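Local coordinates for protein hydrolase, alpha/beta hydrolase FOLD family (Staphylococcus aureus, PDB 2XMZ) that catalyses a step of menaquinone biosynthesis, the loss of pyruvate that yields 2-succinyl-6-hydroxy-2,4-cyclohexadiene-1-carboxylate, at residues A[33-38]-A[254-259]; A[100-105]-A[197-202]; A[162-167]-A[248-253]. All coordinates share one frame; numbering follows the deposited sequence. Where two conformers were deposited one is given.

Overall arrangement
The chain has an alpha/beta hydrolase fold with a seven-stranded mixed sheet. Along the chain the segments run 33-38, 100-105, 162-167, 197-202, 248-253 and 254-259. Contacts 2 and 3 are nested inside the loop closed by contact 1, and they cross each other. Contacts 1 and 3 share helix 252-266 and touch, with centres about 13 Å apart. Contact 1 joins this helix to the start of helix 36-40. Contact 3 joins the short helix 247-250, just before it, to the helical region between strands 110-114 and 210-215. Contact 2 lies on the opposite side of the chain's centre, at the end of helix 92-103. Its centre is about 26 Å from contact 1's and about 31 Å from contact 3's.

Contact 1. Residues A[33-38]-A[254-259]; sequences HNHIEK and EFDTMI
H35 meets both D256 and F255, and K38 lies beside D256. In this alpha/beta hydrolase fold the contact joins the start of helix 36-40 to the C-terminal helix 252-266. The main polar link is a histidine-carboxylate hydrogen bond. H35 ND1 donates to D256 OD1 at 2.6 Å, with an N-H...O angle of 163°. The oxygen is met on its syn side and lies near the plane of the imidazole. The ring and the carboxylate are nearly perpendicular, at 89°. At the other end of the ring, H35 NE2 lies 2.8 Å from O of H248. A carboxylate at one nitrogen and a carbonyl at the other could favour a protonated imidazole.

The aromatic link is an offset edge-to-face pair. The edge of F255 turns toward the face of H35, with ring centroids 5.0 Å apart. The closest atoms are F255 CD2 and H35 CE1, at 3.5 Å. F255 has CG anti to its backbone N (chi1 170°), which turns the ring toward the sheet, where it also touches L213 and E114.

The charged link is looser. K38 has two deposited conformers, so what follows holds for one of them. Its chain bends at chi2 and chi4 and crosses D256 at about a right angle, with CG 3.3 Å from D256 OD2. The salt bridge from K38 NZ to D256 OD2 is long. A water bridges them, accepting from NZ and donating to OD2 at 2.5 Å. K38 NZ also donates to N34 O at 2.7 Å.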
loop_
_atom_site.group_PDB
_atom_site.type_symbol
_atom_site.label_atom_id
_atom_site.label_comp_id
_atom_site.label_asym_id
_atom_site.label_seq_id
_atom_site.Cartn_x
_atom_site.Cartn_y
_atom_site.Cartn_z
ATOM N N HIS A 33 2.339 -11.554 -5.635
ATOM C CA HIS A 33 2.435 -12.738 -6.508
ATOM C C HIS A 33 1.992 -14.050 -5.874
ATOM O O HIS A 33 1.128 -14.751 -6.408
ATOM C CB HIS A 33 3.874 -12.883 -7.063
ATOM C CG HIS A 33 4.919 -13.182 -6.017
ATOM N ND1 HIS A 33 5.221 -12.315 -4.986
ATOM C CD2 HIS A 33 5.731 -14.256 -5.850
ATOM C CE1 HIS A 33 6.176 -12.835 -4.236
ATOM N NE2 HIS A 33 6.501 -14.016 -4.737
ATOM N N ASN A 34 2.595 -14.386 -4.744
ATOM C CA ASN A 34 2.338 -15.666 -4.077
ATOM C C ASN A 34 1.036 -15.670 -3.280
ATOM O O ASN A 34 0.712 -16.666 -2.642
ATOM C CB ASN A 34 3.515 -16.034 -3.159
ATOM C CG ASN A 34 3.711 -15.025 -2.031
ATOM O OD1 ASN A 34 3.833 -15.399 -0.857
ATOM N ND2 ASN A 34 3.715 -13.735 -2.380
ATOM N N HIS A 35 0.303 -14.555 -3.322
ATOM C CA HIS A 35 -0.941 -14.389 -2.560
ATOM C C HIS A 35 -2.178 -14.537 -3.429
ATOM O O HIS A 35 -3.234 -14.955 -2.951
ATOM C CB HIS A 35 -0.996 -13.011 -1.900
ATOM C CG HIS A 35 0.058 -12.787 -0.864
ATOM N ND1 HIS A 35 -0.094 -13.183 0.447
ATOM C CD2 HIS A 35 1.274 -12.199 -0.940
ATOM C CE1 HIS A 35 0.986 -12.854 1.135
ATOM N NE2 HIS A 35 1.835 -12.261 0.315
ATOM N N ILE A 36 -2.051 -14.142 -4.693
ATOM C CA ILE A 36 -3.177 -14.049 -5.617
ATOM C C ILE A 36 -4.038 -15.314 -5.593
ATOM O O ILE A 36 -5.257 -15.224 -5.417
ATOM C CB ILE A 36 -2.695 -13.763 -7.075
ATOM C CG1 ILE A 36 -1.881 -12.462 -7.153
ATOM C CG2 ILE A 36 -3.854 -13.770 -8.076
ATOM C CD1 ILE A 36 -2.420 -11.301 -6.372
ATOM N N GLU A 37 -3.398 -16.472 -5.753
ATOM C CA GLU A 37 -4.105 -17.758 -5.799
ATOM C C GLU A 37 -4.835 -18.085 -4.502
ATOM O O GLU A 37 -5.871 -18.740 -4.528
ATOM C CB GLU A 37 -3.162 -18.889 -6.182
ATOM C CG GLU A 37 -2.804 -18.877 -7.648
ATOM C CD GLU A 37 -2.312 -20.217 -8.141
ATOM O OE1 GLU A 37 -3.066 -21.212 -8.040
ATOM O OE2 GLU A 37 -1.169 -20.280 -8.641
ATOM N N LYS A 38 -4.315 -17.605 -3.378
ATOM C CA LYS A 38 -4.984 -17.820 -2.096
ATOM C C LYS A 38 -6.331 -17.083 -2.064
ATOM O O LYS A 38 -7.247 -17.501 -1.366
ATOM C CB LYS A 38 -4.102 -17.393 -0.905
ATOM C CG LYS A 38 -2.636 -17.844 -1.001
ATOM C CD LYS A 38 -2.442 -19.304 -0.618
ATOM C CE LYS A 38 -1.092 -19.811 -1.114
ATOM N NZ LYS A 38 -0.036 -18.755 -1.036
ATOM N N GLU A 254 -0.175 -16.235 7.715
ATOM C CA GLU A 254 -0.951 -15.509 8.707
ATOM C C GLU A 254 -1.600 -14.293 8.045
ATOM O O GLU A 254 -2.795 -14.050 8.223
ATOM C CB GLU A 254 -0.067 -15.112 9.896
ATOM C CG GLU A 254 -0.772 -14.435 11.059
ATOM C CD GLU A 254 -1.740 -15.337 11.779
ATOM O OE1 GLU A 254 -1.627 -16.583 11.647
ATOM O OE2 GLU A 254 -2.626 -14.793 12.471
ATOM N N PHE A 255 -0.816 -13.547 7.268
ATOM C CA PHE A 255 -1.340 -12.417 6.496
ATOM C C PHE A 255 -2.568 -12.862 5.681
ATOM O O PHE A 255 -3.623 -12.228 5.758
ATOM C CB PHE A 255 -0.253 -11.812 5.586
ATOM C CG PHE A 255 -0.780 -10.808 4.594
ATOM C CD1 PHE A 255 -0.930 -9.463 4.942
ATOM C CD2 PHE A 255 -1.147 -11.212 3.315
ATOM C CE1 PHE A 255 -1.431 -8.533 4.019
ATOM C CE2 PHE A 255 -1.647 -10.297 2.391
ATOM C CZ PHE A 255 -1.793 -8.955 2.745
ATOM N N ASP A 256 -2.423 -13.944 4.917
ATOM C CA ASP A 256 -3.523 -14.483 4.109
ATOM C C ASP A 256 -4.742 -14.891 4.944
ATOM O O ASP A 256 -5.882 -14.561 4.598
ATOM C CB ASP A 256 -3.054 -15.671 3.269
ATOM C CG ASP A 256 -2.165 -15.259 2.113
ATOM O OD1 ASP A 256 -2.153 -14.059 1.776
ATOM O OD2 ASP A 256 -1.494 -16.145 1.540
ATOM N N THR A 257 -4.480 -15.598 6.042
ATOM C CA THR A 257 -5.522 -16.050 6.964
ATOM C C THR A 257 -6.311 -14.868 7.528
ATOM O O THR A 257 -7.541 -14.916 7.567
ATOM C CB THR A 257 -4.911 -16.854 8.115
ATOM O OG1 THR A 257 -4.182 -17.958 7.575
ATOM C CG2 THR A 257 -5.994 -17.367 9.073
ATOM N N MET A 258 -5.601 -13.814 7.950
ATOM C CA MET A 258 -6.257 -12.612 8.472
ATOM C C MET A 258 -7.165 -11.957 7.436
ATOM O O MET A 258 -8.266 -11.527 7.765
ATOM C CB MET A 258 -5.258 -11.585 9.018
ATOM C CG MET A 258 -4.514 -11.960 10.313
ATOM S SD MET A 258 -5.523 -12.400 11.752
ATOM C CE MET A 258 -5.757 -14.171 11.507
ATOM N N ILE A 259 -6.722 -11.906 6.185
ATOM C CA ILE A 259 -7.503 -11.239 5.136
ATOM C C ILE A 259 -8.764 -12.051 4.826
ATOM O O ILE A 259 -9.874 -11.510 4.813
ATOM C CB ILE A 259 -6.694 -11.057 3.845
ATOM C CG1 ILE A 259 -5.352 -10.363 4.124
ATOM C CG2 ILE A 259 -7.506 -10.275 2.797
ATOM C CD1 ILE A 259 -5.454 -8.930 4.537
HETATM O O HOH W 1 0.787 -16.619 0.522
#

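Contact 2. Residues A[100-105]-A[197-202]; sequences YAINGH and PNLWPR
I102 packs against L199 and R202, joining the last turn of helix 92-103 to the loop before strand 210-215. In the alpha/beta hydrolase fold this helix follows the probable nucleophile elbow, and the contact lies at its far end. The touching is apolar, with no hydrogen bond across the two segments. I102 uses two branches. CG2, anti to its backbone N, lies 3.5 Å from R202 CD. CD1 touches both R202 CB, at 3.9 Å, and L199 CB, at 4.0 Å. The side chains of I102 and R202 run obliquely to one another. R202 touches I102 through its aliphatic CB and CD. N103 adds a light contact from ND2 to L199 CD2.

In the next shell, the arginine head is held elsewhere, by a salt bridge from R202 NH2 to E205. I102 also touches E205 and I206. R202 N donates to L199 O within the loop, and the L199 backbone is hydrogen-bonded to P118. The CB of W200 is directed away from 100-105, and its NE1 donates to G119 O. Just before it is an Asx turn, in which W200 N donates to N198 OD1 at 3.0 Å from above the carbonyl plane.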
loop_
_atom_site.group_PDB
_atom_site.type_symbol
_atom_site.label_atom_id
_atom_site.label_comp_id
_atom_site.label_asym_id
_atom_site.label_seq_id
_atom_site.Cartn_x
_atom_site.Cartn_y
_atom_site.Cartn_z
ATOM N N TYR A 100 -8.243 7.268 -0.797
ATOM C CA TYR A 100 -9.303 6.851 -1.665
ATOM C C TYR A 100 -10.582 6.541 -0.898
ATOM O O TYR A 100 -11.658 6.875 -1.370
ATOM C CB TYR A 100 -8.925 5.656 -2.547
ATOM C CG TYR A 100 -9.897 5.527 -3.688
ATOM C CD1 TYR A 100 -9.705 6.242 -4.877
ATOM C CD2 TYR A 100 -11.052 4.737 -3.567
ATOM C CE1 TYR A 100 -10.622 6.138 -5.921
ATOM C CE2 TYR A 100 -11.950 4.624 -4.586
ATOM C CZ TYR A 100 -11.734 5.341 -5.766
ATOM O OH TYR A 100 -12.644 5.230 -6.781
ATOM N N ALA A 101 -10.461 5.908 0.267
ATOM C CA ALA A 101 -11.633 5.628 1.117
ATOM C C ALA A 101 -12.370 6.899 1.481
ATOM O O ALA A 101 -13.584 6.877 1.655
ATOM C CB ALA A 101 -11.233 4.866 2.403
ATOM N N ILE A 102 -11.619 7.997 1.628
ATOM C CA ILE A 102 -12.178 9.290 2.034
ATOM C C ILE A 102 -12.640 10.156 0.852
ATOM O O ILE A 102 -13.648 10.858 0.945
ATOM C CB ILE A 102 -11.119 10.077 2.854
ATOM C CG1 ILE A 102 -10.839 9.349 4.175
ATOM C CG2 ILE A 102 -11.550 11.530 3.107
ATOM C CD1 ILE A 102 -9.512 9.730 4.843
ATOM N N ASN A 103 -11.897 10.098 -0.251
ATOM C CA ASN A 103 -12.075 11.039 -1.348
ATOM C C ASN A 103 -12.421 10.401 -2.669
ATOM O O ASN A 103 -12.773 11.115 -3.609
ATOM C CB ASN A 103 -10.805 11.865 -1.534
ATOM C CG ASN A 103 -10.526 12.756 -0.348
ATOM O OD1 ASN A 103 -11.283 13.667 -0.062
ATOM N ND2 ASN A 103 -9.437 12.490 0.346
ATOM N N GLY A 104 -12.330 9.070 -2.746
ATOM C CA GLY A 104 -12.596 8.357 -4.007
ATOM C C GLY A 104 -14.024 8.467 -4.508
ATOM O O GLY A 104 -14.965 8.712 -3.740
ATOM N N HIS A 105 -14.197 8.264 -5.802
ATOM C CA HIS A 105 -15.478 8.522 -6.419
ATOM C C HIS A 105 -16.284 7.249 -6.655
ATOM O O HIS A 105 -17.488 7.302 -6.918
ATOM C CB HIS A 105 -15.298 9.430 -7.648
ATOM C CG HIS A 105 -14.696 10.767 -7.296
ATOM N ND1 HIS A 105 -13.364 11.069 -7.509
ATOM C CD2 HIS A 105 -15.231 11.851 -6.676
ATOM C CE1 HIS A 105 -13.114 12.293 -7.075
ATOM N NE2 HIS A 105 -14.227 12.786 -6.555
ATOM N N PRO A 197 -1.943 15.152 2.345
ATOM C CA PRO A 197 -2.681 15.862 3.380
ATOM C C PRO A 197 -2.800 15.006 4.633
ATOM O O PRO A 197 -2.793 13.767 4.560
ATOM C CB PRO A 197 -4.068 16.064 2.756
ATOM C CG PRO A 197 -3.877 15.867 1.279
ATOM C CD PRO A 197 -2.812 14.807 1.206
ATOM N N ASN A 198 -2.884 15.672 5.772
ATOM C CA ASN A 198 -3.097 15.017 7.062
ATOM C C ASN A 198 -4.521 14.452 7.107
ATOM O O ASN A 198 -5.485 15.194 7.339
ATOM C CB ASN A 198 -2.894 16.042 8.191
ATOM C CG ASN A 198 -3.423 15.561 9.530
ATOM O OD1 ASN A 198 -3.506 14.364 9.782
ATOM N ND2 ASN A 198 -3.764 16.503 10.402
ATOM N N LEU A 199 -4.649 13.142 6.907
ATOM C CA LEU A 199 -5.981 12.499 6.846
ATOM C C LEU A 199 -6.495 12.046 8.215
ATOM O O LEU A 199 -7.583 11.453 8.323
ATOM C CB LEU A 199 -5.976 11.331 5.855
ATOM C CG LEU A 199 -5.675 11.660 4.389
ATOM C CD1 LEU A 199 -5.698 10.362 3.586
ATOM C CD2 LEU A 199 -6.673 12.653 3.816
ATOM N N TRP A 200 -5.714 12.329 9.257
ATOM C CA TRP A 200 -6.072 11.950 10.622
ATOM C C TRP A 200 -7.486 12.419 11.017
ATOM O O TRP A 200 -8.271 11.618 11.509
ATOM C CB TRP A 200 -5.009 12.434 11.622
ATOM C CG TRP A 200 -3.785 11.552 11.625
ATOM C CD1 TRP A 200 -2.599 11.791 10.984
ATOM C CD2 TRP A 200 -3.644 10.276 12.270
ATOM N NE1 TRP A 200 -1.717 10.756 11.217
ATOM C CE2 TRP A 200 -2.336 9.810 11.996
ATOM C CE3 TRP A 200 -4.496 9.477 13.048
ATOM C CZ2 TRP A 200 -1.859 8.582 12.479
ATOM C CZ3 TRP A 200 -4.020 8.257 13.524
ATOM C CH2 TRP A 200 -2.717 7.830 13.249
ATOM N N PRO A 201 -7.823 13.707 10.774
ATOM C CA PRO A 201 -9.166 14.188 11.144
ATOM C C PRO A 201 -10.319 13.714 10.231
ATOM O O PRO A 201 -11.477 13.915 10.570
ATOM C CB PRO A 201 -9.023 15.713 11.107
ATOM C CG PRO A 201 -7.910 15.975 10.176
ATOM C CD PRO A 201 -6.975 14.800 10.252
ATOM N N ARG A 202 -9.994 13.062 9.116
ATOM C CA ARG A 202 -11.001 12.533 8.183
ATOM C C ARG A 202 -11.190 11.017 8.325
ATOM O O ARG A 202 -12.017 10.443 7.647
ATOM C CB ARG A 202 -10.639 12.894 6.725
ATOM C CG ARG A 202 -10.801 14.397 6.362
ATOM C CD ARG A 202 -11.296 14.561 4.906
ATOM N NE ARG A 202 -11.259 15.941 4.418
ATOM C CZ ARG A 202 -12.232 16.841 4.581
ATOM N NH1 ARG A 202 -12.084 18.069 4.090
ATOM N NH2 ARG A 202 -13.358 16.528 5.234
#

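Contact 3. Residues A[162-167]-A[248-253]; sequences LELPVE and HVEDSD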
loop_
_atom_site.group_PDB
_atom_site.type_symbol
_atom_site.label_atom_id
_atom_site.label_comp_id
_atom_site.label_asym_id
_atom_site.label_seq_id
_atom_site.Cartn_x
_atom_site.Cartn_y
_atom_site.Cartn_z
ATOM N N LEU A 162 16.280 -8.635 7.435
ATOM C CA LEU A 162 17.627 -9.218 7.411
ATOM C C LEU A 162 17.603 -10.662 7.913
ATOM O O LEU A 162 18.562 -11.425 7.734
ATOM C CB LEU A 162 18.600 -8.380 8.248
ATOM C CG LEU A 162 18.777 -6.915 7.845
ATOM C CD1 LEU A 162 19.322 -6.119 9.030
ATOM C CD2 LEU A 162 19.679 -6.759 6.607
ATOM N N GLU A 163 16.474 -11.019 8.514
ATOM C CA GLU A 163 16.240 -12.346 9.045
ATOM C C GLU A 163 15.471 -13.269 8.081
ATOM O O GLU A 163 15.306 -14.458 8.361
ATOM C CB GLU A 163 15.497 -12.235 10.386
ATOM C CG GLU A 163 16.393 -11.818 11.555
ATOM C CD GLU A 163 17.324 -12.929 11.984
ATOM O OE1 GLU A 163 18.358 -13.163 11.307
ATOM O OE2 GLU A 163 17.020 -13.576 13.009
ATOM N N LEU A 164 15.009 -12.726 6.960
ATOM C CA LEU A 164 14.222 -13.501 5.996
ATOM C C LEU A 164 15.068 -14.516 5.239
ATOM O O LEU A 164 16.294 -14.384 5.202
ATOM C CB LEU A 164 13.493 -12.567 5.019
ATOM C CG LEU A 164 12.332 -11.813 5.670
ATOM C CD1 LEU A 164 11.780 -10.739 4.758
ATOM C CD2 LEU A 164 11.224 -12.759 6.177
ATOM N N PRO A 165 14.421 -15.548 4.650
ATOM C CA PRO A 165 15.187 -16.499 3.865
ATOM C C PRO A 165 15.806 -15.763 2.682
ATOM O O PRO A 165 15.201 -14.831 2.150
ATOM C CB PRO A 165 14.130 -17.503 3.382
ATOM C CG PRO A 165 12.985 -17.343 4.320
ATOM C CD PRO A 165 12.982 -15.873 4.631
ATOM N N VAL A 166 17.007 -16.181 2.292
ATOM C CA VAL A 166 17.771 -15.482 1.252
ATOM C C VAL A 166 16.996 -15.278 -0.068
ATOM O O VAL A 166 17.150 -14.238 -0.717
ATOM C CB VAL A 166 19.185 -16.110 1.069
ATOM C CG1 VAL A 166 19.108 -17.571 0.599
ATOM C CG2 VAL A 166 20.033 -15.268 0.136
ATOM N N GLU A 167 16.128 -16.233 -0.424
ATOM C CA GLU A 167 15.295 -16.128 -1.633
ATOM C C GLU A 167 14.392 -14.917 -1.548
ATOM O O GLU A 167 14.209 -14.196 -2.529
ATOM C CB GLU A 167 14.356 -17.328 -1.823
ATOM C CG GLU A 167 14.838 -18.633 -1.341
ATOM C CD GLU A 167 14.602 -18.856 0.117
ATOM O OE1 GLU A 167 13.442 -19.135 0.506
ATOM O OE2 GLU A 167 15.595 -18.774 0.863
ATOM N N HIS A 248 3.055 -9.027 4.810
ATOM C CA HIS A 248 2.619 -9.959 3.744
ATOM C C HIS A 248 3.767 -10.766 3.154
ATOM O O HIS A 248 3.556 -11.767 2.455
ATOM C CB HIS A 248 1.763 -9.253 2.663
ATOM C CG HIS A 248 2.500 -8.274 1.799
ATOM N ND1 HIS A 248 2.426 -6.914 1.986
ATOM C CD2 HIS A 248 3.265 -8.459 0.696
ATOM C CE1 HIS A 248 3.159 -6.301 1.071
ATOM N NE2 HIS A 248 3.664 -7.219 0.263
ATOM N N VAL A 249 4.990 -10.337 3.436
ATOM C CA VAL A 249 6.174 -11.084 2.990
ATOM C C VAL A 249 6.809 -11.926 4.111
ATOM O O VAL A 249 7.390 -12.977 3.846
ATOM C CB VAL A 249 7.223 -10.123 2.398
ATOM C CG1 VAL A 249 8.540 -10.814 2.212
ATOM C CG2 VAL A 249 6.752 -9.607 1.059
ATOM N N GLU A 250 6.717 -11.447 5.352
ATOM C CA GLU A 250 7.448 -12.063 6.460
ATOM C C GLU A 250 6.660 -13.220 7.057
ATOM O O GLU A 250 7.249 -14.219 7.481
ATOM C CB GLU A 250 7.789 -11.029 7.541
ATOM C CG GLU A 250 8.687 -9.909 7.043
ATOM C CD GLU A 250 9.344 -9.119 8.165
ATOM O OE1 GLU A 250 9.071 -9.393 9.358
ATOM O OE2 GLU A 250 10.136 -8.204 7.836
ATOM N N ASP A 251 5.331 -13.068 7.093
ATOM C CA ASP A 251 4.420 -14.153 7.438
ATOM C C ASP A 251 3.221 -14.143 6.490
ATOM O O ASP A 251 2.122 -13.676 6.858
ATOM C CB ASP A 251 3.942 -14.025 8.876
ATOM C CG ASP A 251 3.370 -15.328 9.411
ATOM O OD1 ASP A 251 3.060 -16.233 8.593
ATOM O OD2 ASP A 251 3.242 -15.446 10.653
ATOM N N SER A 252 3.447 -14.652 5.280
ATOM C CA SER A 252 2.444 -14.649 4.210
ATOM C C SER A 252 1.184 -15.424 4.579
ATOM O O SER A 252 0.081 -15.008 4.248
ATOM C CB SER A 252 3.024 -15.170 2.879
ATOM O OG SER A 252 4.131 -14.404 2.440
ATOM N N ASP A 253 1.339 -16.542 5.267
ATOM C CA ASP A 253 0.182 -17.370 5.600
ATOM C C ASP A 253 -0.750 -16.726 6.621
ATOM O O ASP A 253 -1.967 -16.686 6.423
ATOM C CB ASP A 253 0.635 -18.750 6.054
ATOM C CG ASP A 253 1.152 -19.584 4.902
ATOM O OD1 ASP A 253 0.745 -19.322 3.743
ATOM O OD2 ASP A 253 1.974 -20.485 5.144
#
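L164 lays its forked end across the side chain of E250 at about a right angle. Both methyls meet one carbon from the same side: L164 CD1 and L164 CD2 are each 3.9 Å from E250 CG. CD2 also reaches the backbone, 3.9 Å from E250 CA. The CA-CB bond of L164 points toward 248-253. V249 is crossed at a similar angle, but by one methyl alone: L164 CD1 lies 4.1 Å from V249 CG1. The valine chi1 of 168° brings CG1, rather than CG2, to the leucine. V249 also touches I168 and I172 of helix 166-177.

Segment 162-167 belongs to the helical region between strands 110-114 and 210-215, where alpha/beta hydrolases commonly carry their cap. The contact thus probably joins cap to core, across a partly exposed surface. On the core side, the short helix 247-250 gives way at D251 to helix 252-266. D251 is the N-cap, and its OD1 takes a weak hydrogen bond from E254 N.

Beyond CG the E250 chain is extended and carries the carboxylate away from the leucine methyls. Both of its oxygens have partners outside the two segments. E250 OE1 accepts from G244 N, next to H245 of a probable Ser-His-Asp triad, and E250 OE2 is hydrogen-bonded to S160 OG.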